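Local coordinates for protein dicer Related Helicase (Caenorhabditis elegans, PDB 6M6S) that binds double-stranded and single-stranded RNA, here a 5'-triphosphate duplex held by its C-terminal domain, and as a RIG-I-like helicase probably hydrolyses ATP, at residues B[8-13]-B[97-102]; B[60-65]-B[154-159]; B[37-42]-B[130-135]; B[15-20]-B[70-75]. One frame throughout, in Å; residues are numbered along the deposited sequence.

Interaction 1: residues B[8-13]-B[97-102]; sequences KIYKLM and FVQESD
Lys11 and Val98 join strands 11-14 and 95-99 as an antiparallel pair in a four-stranded sheet, with Gln99 extending the contact beyond the last bridge. Lys11 N gives a hydrogen bond to Val98 O and Val98 N returns one to Lys11 O, each 2.8 Å. Leu12 and Phe97 form a non-hydrogen-bonded pair and lie side by side, Leu12 CD1 3.6 Å from Phe97 CD1, apolar residues suited to a buried sheet face that Trp111 and Val114 of helix 111-117 cover. Gln99, with an apolar stem and a two-ended amide, suits its place: its CG sits over the face of the Tyr10 ring in a CH-pi contact, 4.0 Å from the centroid. A bend at chi2 (-59°) turns CD aside from the chain; NE2 donates to Ile9 O (2.8 Å), while OE1 takes the N-H of Asp102. An alanine here, lacking CG and the amide, would probably leave Ile9 O and Asp102 N without these partners and the Tyr10 face less covered. Beyond it Lys8 NZ meets Asp102 OD2 tip to tip in a salt bridge, 2.6 Å long. The alternation of hydrogen-bonded and non-hydrogen-bonded pairs is that of an antiparallel beta-sheet, here in the RIG-I-type C-terminal domain.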
# COMPACT_ATOMS: atom_id res chain seq x y z
N LYS B 8 10.03 14.74 9.18
CA LYS B 8 10.47 13.57 9.93
C LYS B 8 11.35 12.60 9.17
O LYS B 8 11.17 12.36 7.96
CB LYS B 8 9.26 12.83 10.43
CG LYS B 8 8.38 13.74 11.29
CD LYS B 8 7.16 13.00 11.85
CE LYS B 8 6.31 13.92 12.74
NZ LYS B 8 4.89 13.45 12.90
N ILE B 9 12.30 12.00 9.88
CA ILE B 9 13.09 10.94 9.31
C ILE B 9 12.41 9.60 9.58
O ILE B 9 11.85 9.36 10.67
CB ILE B 9 14.48 10.95 9.90
CG1 ILE B 9 15.14 12.27 9.49
CG2 ILE B 9 15.28 9.72 9.44
CD1 ILE B 9 16.54 12.46 9.99
N TYR B 10 12.38 8.75 8.55
CA TYR B 10 11.80 7.44 8.68
C TYR B 10 12.84 6.38 8.54
O TYR B 10 13.81 6.54 7.79
CB TYR B 10 10.72 7.21 7.57
CG TYR B 10 9.45 7.98 7.84
CD1 TYR B 10 9.39 9.35 7.66
CD2 TYR B 10 8.33 7.32 8.26
CE1 TYR B 10 8.24 10.08 7.91
CE2 TYR B 10 7.16 8.05 8.53
CZ TYR B 10 7.13 9.41 8.32
OH TYR B 10 5.99 10.12 8.56
N LYS B 11 12.62 5.26 9.23
CA LYS B 11 13.42 4.07 9.00
C LYS B 11 12.77 3.24 7.91
O LYS B 11 11.53 3.06 7.91
CB LYS B 11 13.45 3.26 10.28
CG LYS B 11 14.36 3.87 11.31
CD LYS B 11 14.42 2.99 12.54
CE LYS B 11 14.89 3.83 13.74
NZ LYS B 11 14.71 3.04 15.00
N LEU B 12 13.53 2.70 6.97
CA LEU B 12 12.99 1.79 5.96
C LEU B 12 13.32 0.37 6.37
O LEU B 12 14.54 0.02 6.47
CB LEU B 12 13.62 2.05 4.59
CG LEU B 12 12.98 3.21 3.80
CD1 LEU B 12 12.92 4.52 4.55
CD2 LEU B 12 13.66 3.38 2.41
N MET B 13 12.31 -0.48 6.59
CA MET B 13 12.53 -1.82 7.16
C MET B 13 11.97 -2.87 6.23
O MET B 13 11.03 -2.58 5.50
CB MET B 13 11.76 -2.02 8.46
CG MET B 13 11.51 -0.78 9.25
SD MET B 13 13.03 -0.38 10.07
CE MET B 13 13.14 -1.62 11.36
N PHE B 97 7.68 1.57 6.39
CA PHE B 97 8.31 2.82 6.82
C PHE B 97 7.95 3.07 8.28
O PHE B 97 6.78 2.98 8.65
CB PHE B 97 7.81 3.97 5.96
CG PHE B 97 8.15 3.79 4.51
CD1 PHE B 97 9.34 4.25 4.00
CD2 PHE B 97 7.28 3.14 3.67
CE1 PHE B 97 9.64 4.06 2.66
CE2 PHE B 97 7.57 2.93 2.33
CZ PHE B 97 8.78 3.44 1.84
N VAL B 98 8.97 3.33 9.11
CA VAL B 98 8.66 3.51 10.54
C VAL B 98 9.12 4.89 10.99
O VAL B 98 10.29 5.25 10.74
CB VAL B 98 9.37 2.44 11.36
CG1 VAL B 98 9.27 2.79 12.87
CG2 VAL B 98 8.85 1.03 10.99
N GLN B 99 8.25 5.63 11.66
CA GLN B 99 8.66 6.88 12.32
C GLN B 99 8.84 6.55 13.78
O GLN B 99 7.89 6.42 14.53
CB GLN B 99 7.60 7.98 12.15
CG GLN B 99 8.24 9.38 12.00
CD GLN B 99 9.11 9.75 13.21
OE1 GLN B 99 8.66 9.67 14.35
NE2 GLN B 99 10.37 10.14 12.96
N GLU B 100 10.09 6.43 14.23
CA GLU B 100 10.40 6.05 15.61
C GLU B 100 9.79 6.93 16.70
O GLU B 100 9.32 6.43 17.73
CB GLU B 100 11.94 6.00 15.79
CG GLU B 100 12.64 7.34 15.53
CD GLU B 100 13.18 7.50 14.10
OE1 GLU B 100 14.39 7.82 13.96
OE2 GLU B 100 12.39 7.33 13.11
N SER B 101 9.80 8.24 16.51
CA SER B 101 9.32 9.12 17.56
C SER B 101 7.81 9.07 17.75
O SER B 101 7.31 9.17 18.89
CB SER B 101 9.77 10.55 17.28
OG SER B 101 11.17 10.62 17.50
N ASP B 102 7.11 8.95 16.63
CA ASP B 102 5.65 8.86 16.61
C ASP B 102 5.11 7.45 16.90
O ASP B 102 3.88 7.29 17.01
CB ASP B 102 5.12 9.29 15.24
CG ASP B 102 5.49 10.72 14.89
OD1 ASP B 102 5.81 11.51 15.81
OD2 ASP B 102 5.47 11.06 13.68
O HOH W 1 4.51 9.58 11.51

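Interaction 2: residues B[60-65]-B[154-159]; sequences DNQPLS and RQHNKQ. With nucleotides of chain C.
Gln62 and His156 stack where strand 61-69 of an antiparallel sheet in the RIG-I-type C-terminal domain is crossed by the long helix 140-167, a strand-on-helix packing. The stacking comes first: Gln62 CB stands over the centre of the imidazole, 3.7 Å from its centroid, and the amide lies 24° from the ring plane, Gln62 CD being 3.5 Å from His156 CD2. With CG anti to the backbone N (chi1 -178°), His156 sends its ring from the helix to the strand. Apolar contacts add to this, Leu64 CD2 touching His156 CB and Pro63 CD approaching CE1. Hydrogen bonds then fix the amide: Gln62 NE2 donates to Asn157 OD1 (2.7 Å, 145° at the hydrogen), and Gln62 OE1 is bonded to Ser153 one turn back on the helix. A leucine in place of Gln62 would probably leave Asn157 OD1 and Ser153 OG without these partners. Water 2 links the elements again, in the plane of the imidazole, between Pro63 O and His156 ND1. Glutamine suits this buried place because its methylenes cover the imidazole while its amide bonds to the helix. The neighbouring residue serves the RNA instead: Asn61 ND2 makes a weak hydrogen bond, 2.6 Å long, to O2' of C12 of chain C.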
# COMPACT_ATOMS: atom_id res chain seq x y z
N ASP B 60 23.42 3.63 -19.30
CA ASP B 60 23.45 4.50 -18.13
C ASP B 60 22.44 4.14 -17.06
O ASP B 60 22.38 4.79 -16.01
CB ASP B 60 23.21 5.93 -18.59
CG ASP B 60 24.35 6.47 -19.42
OD1 ASP B 60 25.31 7.00 -18.82
OD2 ASP B 60 24.31 6.34 -20.66
N ASN B 61 21.63 3.13 -17.32
CA ASN B 61 20.65 2.76 -16.34
C ASN B 61 20.36 1.29 -16.58
O ASN B 61 19.49 0.97 -17.37
CB ASN B 61 19.38 3.62 -16.50
CG ASN B 61 18.37 3.34 -15.44
OD1 ASN B 61 18.11 2.19 -15.10
ND2 ASN B 61 17.80 4.39 -14.90
N GLN B 62 21.15 0.41 -15.98
CA GLN B 62 21.01 -1.04 -16.23
C GLN B 62 20.39 -1.73 -15.04
O GLN B 62 20.99 -1.72 -13.98
CB GLN B 62 22.41 -1.66 -16.46
CG GLN B 62 23.31 -0.87 -17.37
CD GLN B 62 24.63 -1.57 -17.65
OE1 GLN B 62 25.05 -2.45 -16.90
NE2 GLN B 62 25.25 -1.21 -18.77
N PRO B 63 19.18 -2.31 -15.17
CA PRO B 63 18.67 -3.15 -14.09
C PRO B 63 19.52 -4.43 -14.03
O PRO B 63 19.64 -5.10 -15.05
CB PRO B 63 17.24 -3.50 -14.54
CG PRO B 63 16.93 -2.43 -15.68
CD PRO B 63 18.27 -2.34 -16.35
N LEU B 64 20.11 -4.76 -12.87
CA LEU B 64 21.01 -5.93 -12.82
C LEU B 64 20.56 -6.98 -11.77
O LEU B 64 19.41 -7.44 -11.81
CB LEU B 64 22.44 -5.47 -12.60
CG LEU B 64 23.06 -4.53 -13.65
CD1 LEU B 64 24.44 -4.00 -13.16
CD2 LEU B 64 23.22 -5.29 -15.00
N SER B 65 21.42 -7.32 -10.80
CA SER B 65 21.17 -8.46 -9.89
C SER B 65 20.00 -8.24 -8.95
O SER B 65 19.69 -7.11 -8.59
CB SER B 65 22.43 -8.69 -9.05
OG SER B 65 23.58 -8.60 -9.88
N ARG B 154 28.35 -7.18 -17.34
CA ARG B 154 29.06 -7.57 -18.56
C ARG B 154 28.09 -8.26 -19.52
O ARG B 154 28.14 -8.04 -20.74
CB ARG B 154 30.26 -8.45 -18.26
CG ARG B 154 31.54 -7.65 -17.90
CD ARG B 154 32.87 -8.45 -18.02
NE ARG B 154 32.83 -9.65 -17.18
CZ ARG B 154 33.17 -9.67 -15.89
NH1 ARG B 154 33.63 -8.58 -15.28
NH2 ARG B 154 33.07 -10.79 -15.20
N GLN B 155 27.21 -9.10 -18.99
CA GLN B 155 26.20 -9.75 -19.80
C GLN B 155 25.20 -8.78 -20.35
O GLN B 155 24.68 -8.98 -21.40
CB GLN B 155 25.42 -10.78 -19.02
CG GLN B 155 26.13 -12.02 -18.57
CD GLN B 155 26.54 -12.92 -19.72
OE1 GLN B 155 25.78 -13.19 -20.64
NE2 GLN B 155 27.76 -13.39 -19.66
N HIS B 156 24.86 -7.77 -19.57
CA HIS B 156 23.93 -6.72 -20.01
C HIS B 156 24.57 -5.95 -21.16
O HIS B 156 23.92 -5.68 -22.17
CB HIS B 156 23.65 -5.75 -18.87
CG HIS B 156 22.67 -4.66 -19.21
ND1 HIS B 156 21.37 -4.67 -18.77
CD2 HIS B 156 22.81 -3.54 -19.95
CE1 HIS B 156 20.74 -3.59 -19.21
NE2 HIS B 156 21.59 -2.89 -19.93
N ASN B 157 25.85 -5.60 -21.01
CA ASN B 157 26.54 -4.82 -22.04
C ASN B 157 26.65 -5.58 -23.33
O ASN B 157 26.60 -5.00 -24.42
CB ASN B 157 27.94 -4.43 -21.58
CG ASN B 157 27.93 -3.40 -20.49
OD1 ASN B 157 26.94 -2.71 -20.30
ND2 ASN B 157 29.04 -3.27 -19.76
N LYS B 158 26.85 -6.88 -23.21
CA LYS B 158 27.01 -7.70 -24.38
C LYS B 158 25.72 -7.76 -25.22
O LYS B 158 25.80 -7.71 -26.45
CB LYS B 158 27.43 -9.09 -23.98
CG LYS B 158 27.63 -9.96 -25.15
CD LYS B 158 28.25 -11.27 -24.74
CE LYS B 158 28.49 -12.18 -25.98
NZ LYS B 158 27.24 -12.69 -26.64
N GLN B 159 24.57 -7.85 -24.54
CA GLN B 159 23.26 -7.78 -25.20
C GLN B 159 23.01 -6.40 -25.81
O GLN B 159 22.47 -6.27 -26.93
CB GLN B 159 22.13 -8.07 -24.20
CG GLN B 159 21.99 -9.53 -23.81
CD GLN B 159 21.79 -10.44 -25.02
OE1 GLN B 159 22.57 -11.35 -25.26
NE2 GLN B 159 20.73 -10.20 -25.77
P C C 12 15.00 9.22 -21.90
OP1 C C 12 16.10 10.20 -22.12
OP2 C C 12 14.70 8.26 -22.98
O5' C C 12 15.27 8.43 -20.54
C5' C C 12 15.77 9.09 -19.40
C4' C C 12 15.90 8.16 -18.22
O4' C C 12 14.64 7.53 -17.95
C3' C C 12 16.85 6.99 -18.38
O3' C C 12 18.20 7.36 -18.27
C2' C C 12 16.39 6.08 -17.25
O2' C C 12 16.91 6.56 -16.02
C1' C C 12 14.87 6.30 -17.27
N1 C C 12 14.20 5.21 -18.00
C2 C C 12 13.89 4.06 -17.28
O2 C C 12 14.14 4.05 -16.05
N3 C C 12 13.28 3.03 -17.92
C4 C C 12 13.05 3.11 -19.23
N4 C C 12 12.47 2.06 -19.81
C5 C C 12 13.38 4.26 -19.99
C6 C C 12 13.95 5.27 -19.34
O HOH W 2 20.22 -6.80 -17.10

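Interaction 3: residues B[37-42]-B[130-135]; sequences FDPSVW and RIMLNA
Met132 threads its bent side chain between Phe37, Pro39 and Trp42, and the other contacts gather round it. It meets the Phe37 side chain at about a right angle, CG lying 4.0 Å from Phe37 CD2. Turns at chi2 (-63°) and chi3 (-74°) curl the chain, so that SD rests against the backbone of the loop, 3.3 Å from Pro39 N, and CE comes to 3.8 Å from Trp42 NE1. An unbranched, flexible thioether suits this winding path. Pro39 also crosses the Met132 side chain at about a right angle, and its ring presents separate atoms to separate partners: CG packs on Ile131 CG1 at 3.6 Å, and CB on Ala135 CB at 3.7 Å. Ile131 approaches obliquely from the more exposed side. Ala135 is small enough to let the two backbones draw near, and Ala135 CB lies at the edge of the Trp42 ring, near its plane, 3.9 Å from Trp42 CD1. The indole N-H is satisfied by water 4, which accepts from Trp42 NE1 and donates to Met132 O. Within the loop, Asp38 OD1 accepts from Ser40 N in an Asx turn that shapes the bend carrying Pro39; Phe129 meets the Phe37 ring edge-to-face. Apolar side chains thus join the loop after strand 33-36 of the RIG-I-type C-terminal domain to the end of helix 126-132, which closes in a type I beta turn from Met132 to Ala135.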
# COMPACT_ATOMS: atom_id res chain seq x y z
N PHE B 37 21.25 5.80 -1.59
CA PHE B 37 22.63 6.36 -1.63
C PHE B 37 23.29 6.36 -0.26
O PHE B 37 24.05 7.26 0.04
CB PHE B 37 22.60 7.80 -2.20
CG PHE B 37 22.24 7.86 -3.69
CD1 PHE B 37 20.92 7.77 -4.11
CD2 PHE B 37 23.25 8.08 -4.65
CE1 PHE B 37 20.58 7.84 -5.49
CE2 PHE B 37 22.91 8.13 -6.04
CZ PHE B 37 21.56 8.02 -6.44
N ASP B 38 23.05 5.33 0.54
CA ASP B 38 23.78 5.12 1.81
C ASP B 38 24.79 3.99 1.52
O ASP B 38 24.37 2.86 1.25
CB ASP B 38 22.80 4.67 2.91
CG ASP B 38 23.46 4.30 4.20
OD1 ASP B 38 24.71 4.35 4.31
OD2 ASP B 38 22.75 3.90 5.15
N PRO B 39 26.10 4.30 1.55
CA PRO B 39 27.07 3.24 1.21
C PRO B 39 27.02 2.08 2.20
O PRO B 39 27.40 0.93 1.84
CB PRO B 39 28.42 3.96 1.26
CG PRO B 39 28.18 5.16 2.06
CD PRO B 39 26.74 5.59 1.82
N SER B 40 26.46 2.30 3.39
CA SER B 40 26.34 1.19 4.36
C SER B 40 25.29 0.18 4.04
O SER B 40 25.27 -0.88 4.66
CB SER B 40 26.02 1.73 5.76
OG SER B 40 27.06 2.58 6.15
N VAL B 41 24.36 0.51 3.13
CA VAL B 41 23.18 -0.32 2.94
C VAL B 41 23.58 -1.72 2.44
O VAL B 41 22.88 -2.69 2.69
CB VAL B 41 22.18 0.34 1.99
CG1 VAL B 41 22.66 0.25 0.58
CG2 VAL B 41 20.81 -0.33 2.14
N TRP B 42 24.76 -1.83 1.78
CA TRP B 42 25.05 -3.10 1.16
C TRP B 42 25.28 -4.21 2.22
O TRP B 42 25.10 -5.42 1.91
CB TRP B 42 26.30 -2.97 0.28
CG TRP B 42 26.13 -2.12 -0.99
CD1 TRP B 42 26.74 -0.92 -1.25
CD2 TRP B 42 25.39 -2.46 -2.17
NE1 TRP B 42 26.42 -0.49 -2.50
CE2 TRP B 42 25.62 -1.41 -3.11
CE3 TRP B 42 24.57 -3.56 -2.53
CZ2 TRP B 42 25.03 -1.40 -4.37
CZ3 TRP B 42 23.99 -3.58 -3.78
CH2 TRP B 42 24.27 -2.50 -4.71
N ARG B 130 29.05 10.24 -5.48
CA ARG B 130 30.42 10.11 -5.03
C ARG B 130 30.60 9.23 -3.81
O ARG B 130 31.53 8.46 -3.76
CB ARG B 130 31.01 11.47 -4.77
CG ARG B 130 31.04 12.32 -6.01
CD ARG B 130 31.61 13.68 -5.65
NE ARG B 130 32.98 13.57 -5.13
CZ ARG B 130 34.06 13.65 -5.89
NH1 ARG B 130 33.96 13.82 -7.20
NH2 ARG B 130 35.25 13.54 -5.34
N ILE B 131 29.69 9.32 -2.83
CA ILE B 131 29.85 8.47 -1.65
C ILE B 131 29.59 6.98 -1.99
O ILE B 131 30.03 6.07 -1.25
CB ILE B 131 28.98 8.94 -0.45
CG1 ILE B 131 29.45 8.30 0.86
CG2 ILE B 131 27.49 8.73 -0.71
CD1 ILE B 131 30.33 9.18 1.72
N MET B 132 28.88 6.71 -3.10
CA MET B 132 28.57 5.33 -3.43
C MET B 132 29.65 4.66 -4.31
O MET B 132 29.62 3.43 -4.49
CB MET B 132 27.20 5.23 -4.12
CG MET B 132 26.06 5.60 -3.18
SD MET B 132 25.89 4.53 -1.77
CE MET B 132 25.20 3.09 -2.48
N LEU B 133 30.52 5.48 -4.86
CA LEU B 133 31.47 5.06 -5.90
C LEU B 133 32.20 3.75 -5.54
O LEU B 133 32.11 2.74 -6.24
CB LEU B 133 32.50 6.14 -6.06
CG LEU B 133 32.56 6.92 -7.35
CD1 LEU B 133 31.24 6.90 -8.09
CD2 LEU B 133 33.06 8.37 -7.03
N ASN B 134 32.84 3.76 -4.40
CA ASN B 134 33.62 2.59 -4.06
C ASN B 134 33.08 1.87 -2.84
O ASN B 134 33.84 1.23 -2.11
CB ASN B 134 35.07 3.00 -3.83
CG ASN B 134 35.68 3.69 -5.03
OD1 ASN B 134 36.19 4.80 -4.93
ND2 ASN B 134 35.61 3.05 -6.19
N ALA B 135 31.76 1.93 -2.69
CA ALA B 135 31.08 1.38 -1.54
C ALA B 135 31.20 -0.13 -1.46
O ALA B 135 30.97 -0.69 -0.37
CB ALA B 135 29.59 1.79 -1.56
O HOH W 3 29.01 -1.06 2.37
O HOH W 4 27.76 1.32 -4.50

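Interaction 4: residues B[15-20]-B[70-75]; sequences SNCSKE and FHCKLD. With ZN (zinc ion), chain F.
Cys17 and Cys72 reach the same zinc ion from two loops, and Cys17 can be followed outward from its backbone. Its CB packs 3.9 Å from Cys72 CB and lies in the plane of the His71 ring, at the edge. With chi1 at 71°, SG stands between the backbone N and the carbonyl carbon, a crowded position that turns the sulfur to the metal. SG then binds zinc at 2.2 Å. The same sulfur receives weak hydrogen bonds from His71 ND1 across the contact and from Lys19 N in its own loop. These N-H groups would be expected to draw off some of the negative charge of a metal-bound thiolate.

Cys72 SG completes this half of the site at 2.3 Å, and Cys14 and Cys69 supply the other two ligands. Each pair, Cys14 with Cys17 and Cys69 with Cys72, is a Cys-x-x-Cys that runs from a strand end into the loop after it, in the four-cysteine zinc site of RIG-I-like C-terminal domains. Cysteine suits the place, its short side chain ending in a soft sulfur ligand.

The second shell of Cys72 mirrors that of Cys17. Asn16 ND2 sends an almost straight hydrogen bond to Cys72 SG (3.4 Å, 169° at the hydrogen), lying in its own amide plane, and Leu74 N donates to the same sulfur. Leu74 CD1 meets the base of that amide, 3.7 Å from Asn16 CG. On the His71 side, the long methylene chain of Lys19 crosses obliquely, its CD 3.5 Å from His71 CB and its CE near Phe70 CB.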
# COMPACT_ATOMS: atom_id res chain seq x y z
N SER B 15 9.56 -5.58 5.35
CA SER B 15 8.17 -5.80 5.79
C SER B 15 7.99 -7.21 6.34
O SER B 15 7.08 -7.47 7.12
CB SER B 15 7.17 -5.57 4.65
OG SER B 15 7.02 -4.20 4.29
N ASN B 16 8.84 -8.12 5.91
CA ASN B 16 8.81 -9.51 6.36
C ASN B 16 9.47 -9.82 7.72
O ASN B 16 8.89 -10.56 8.54
CB ASN B 16 9.40 -10.37 5.23
CG ASN B 16 9.01 -11.82 5.34
OD1 ASN B 16 7.82 -12.16 5.28
ND2 ASN B 16 10.01 -12.69 5.51
N CYS B 17 10.65 -9.27 7.99
CA CYS B 17 11.34 -9.55 9.25
C CYS B 17 11.69 -8.31 10.12
O CYS B 17 12.28 -8.49 11.17
CB CYS B 17 12.64 -10.34 9.02
SG CYS B 17 13.96 -9.34 8.22
N SER B 18 11.32 -7.10 9.67
CA SER B 18 11.62 -5.84 10.41
C SER B 18 13.06 -5.42 10.50
O SER B 18 13.39 -4.57 11.31
CB SER B 18 11.03 -5.84 11.84
OG SER B 18 9.65 -6.10 11.74
N LYS B 19 13.95 -6.00 9.71
CA LYS B 19 15.34 -5.56 9.77
C LYS B 19 15.46 -4.21 9.05
O LYS B 19 14.87 -4.01 7.98
CB LYS B 19 16.21 -6.60 9.09
CG LYS B 19 17.69 -6.28 9.09
CD LYS B 19 18.39 -7.22 8.16
CE LYS B 19 19.86 -6.95 8.19
NZ LYS B 19 20.27 -6.81 9.62
N GLU B 20 16.23 -3.28 9.63
CA GLU B 20 16.34 -1.94 9.05
C GLU B 20 17.33 -1.90 7.89
O GLU B 20 18.42 -2.43 8.02
CB GLU B 20 16.72 -0.91 10.13
CG GLU B 20 16.96 0.50 9.54
CD GLU B 20 17.34 1.56 10.58
OE1 GLU B 20 17.22 1.29 11.81
OE2 GLU B 20 17.77 2.66 10.15
N PHE B 70 19.21 -9.28 3.93
CA PHE B 70 20.32 -10.07 4.52
C PHE B 70 19.82 -11.08 5.55
O PHE B 70 20.35 -12.20 5.63
CB PHE B 70 21.39 -9.18 5.18
CG PHE B 70 22.64 -9.94 5.63
CD1 PHE B 70 23.65 -10.25 4.72
CD2 PHE B 70 22.80 -10.32 6.96
CE1 PHE B 70 24.79 -10.95 5.11
CE2 PHE B 70 23.96 -11.03 7.38
CZ PHE B 70 24.95 -11.35 6.44
N HIS B 71 18.79 -10.72 6.29
CA HIS B 71 18.33 -11.52 7.40
C HIS B 71 17.41 -12.67 6.99
O HIS B 71 17.64 -13.83 7.37
CB HIS B 71 17.57 -10.65 8.42
CG HIS B 71 17.28 -11.38 9.70
ND1 HIS B 71 16.00 -11.65 10.13
CD2 HIS B 71 18.12 -11.92 10.62
CE1 HIS B 71 16.06 -12.33 11.27
NE2 HIS B 71 17.33 -12.50 11.59
N CYS B 72 16.37 -12.33 6.25
CA CYS B 72 15.32 -13.29 5.92
C CYS B 72 15.33 -13.74 4.46
O CYS B 72 14.65 -14.72 4.10
CB CYS B 72 13.93 -12.77 6.31
SG CYS B 72 13.24 -11.55 5.19
N LYS B 73 16.16 -13.07 3.65
CA LYS B 73 16.39 -13.44 2.24
C LYS B 73 15.14 -13.20 1.35
O LYS B 73 15.11 -13.65 0.19
CB LYS B 73 16.89 -14.89 2.08
CG LYS B 73 18.40 -14.95 2.40
CD LYS B 73 18.49 -15.14 3.88
CE LYS B 73 19.90 -15.20 4.42
NZ LYS B 73 19.83 -15.25 5.90
N LEU B 74 14.15 -12.46 1.87
CA LEU B 74 13.06 -12.11 0.97
C LEU B 74 13.61 -11.19 -0.11
O LEU B 74 14.48 -10.33 0.17
CB LEU B 74 11.96 -11.36 1.74
CG LEU B 74 10.64 -11.50 0.92
CD1 LEU B 74 9.45 -11.53 1.72
CD2 LEU B 74 10.51 -10.27 0.23
N ASP B 75 13.14 -11.38 -1.34
CA ASP B 75 13.51 -10.41 -2.36
C ASP B 75 12.97 -9.02 -2.04
O ASP B 75 11.76 -8.82 -1.81
CB ASP B 75 12.97 -10.83 -3.71
CG ASP B 75 13.56 -9.97 -4.81
OD1 ASP B 75 13.06 -8.81 -4.97
OD2 ASP B 75 14.53 -10.42 -5.48
ZN ZN F . 13.86 -9.48 6.00

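How the interactions relate
Interaction 2 is the buried contact, interactions 1 and 3 are partly buried, and interaction 4 lies at the surface. Backbone pairing carries interaction 1, polar stacking interaction 2, apolar side chains interaction 3 and metal coordination interaction 4. Interactions 1 and 4 touch: Met13, in the conformer given, lies against Lys19 and Glu20, the zinc loop following directly on strand 11-14. Strand 61-69 likewise joins 60-65 to the other zinc loop, at 70-75. Interactions 2 and 3 do not touch, yet they use the successive helices 140-167 and 126-132. Interactions 1 and 2 lie on opposite sides of the chain's centre, their centres about 33 Å apart; of the four, interaction 2 includes a residue, Asn61, weakly bonded to RNA.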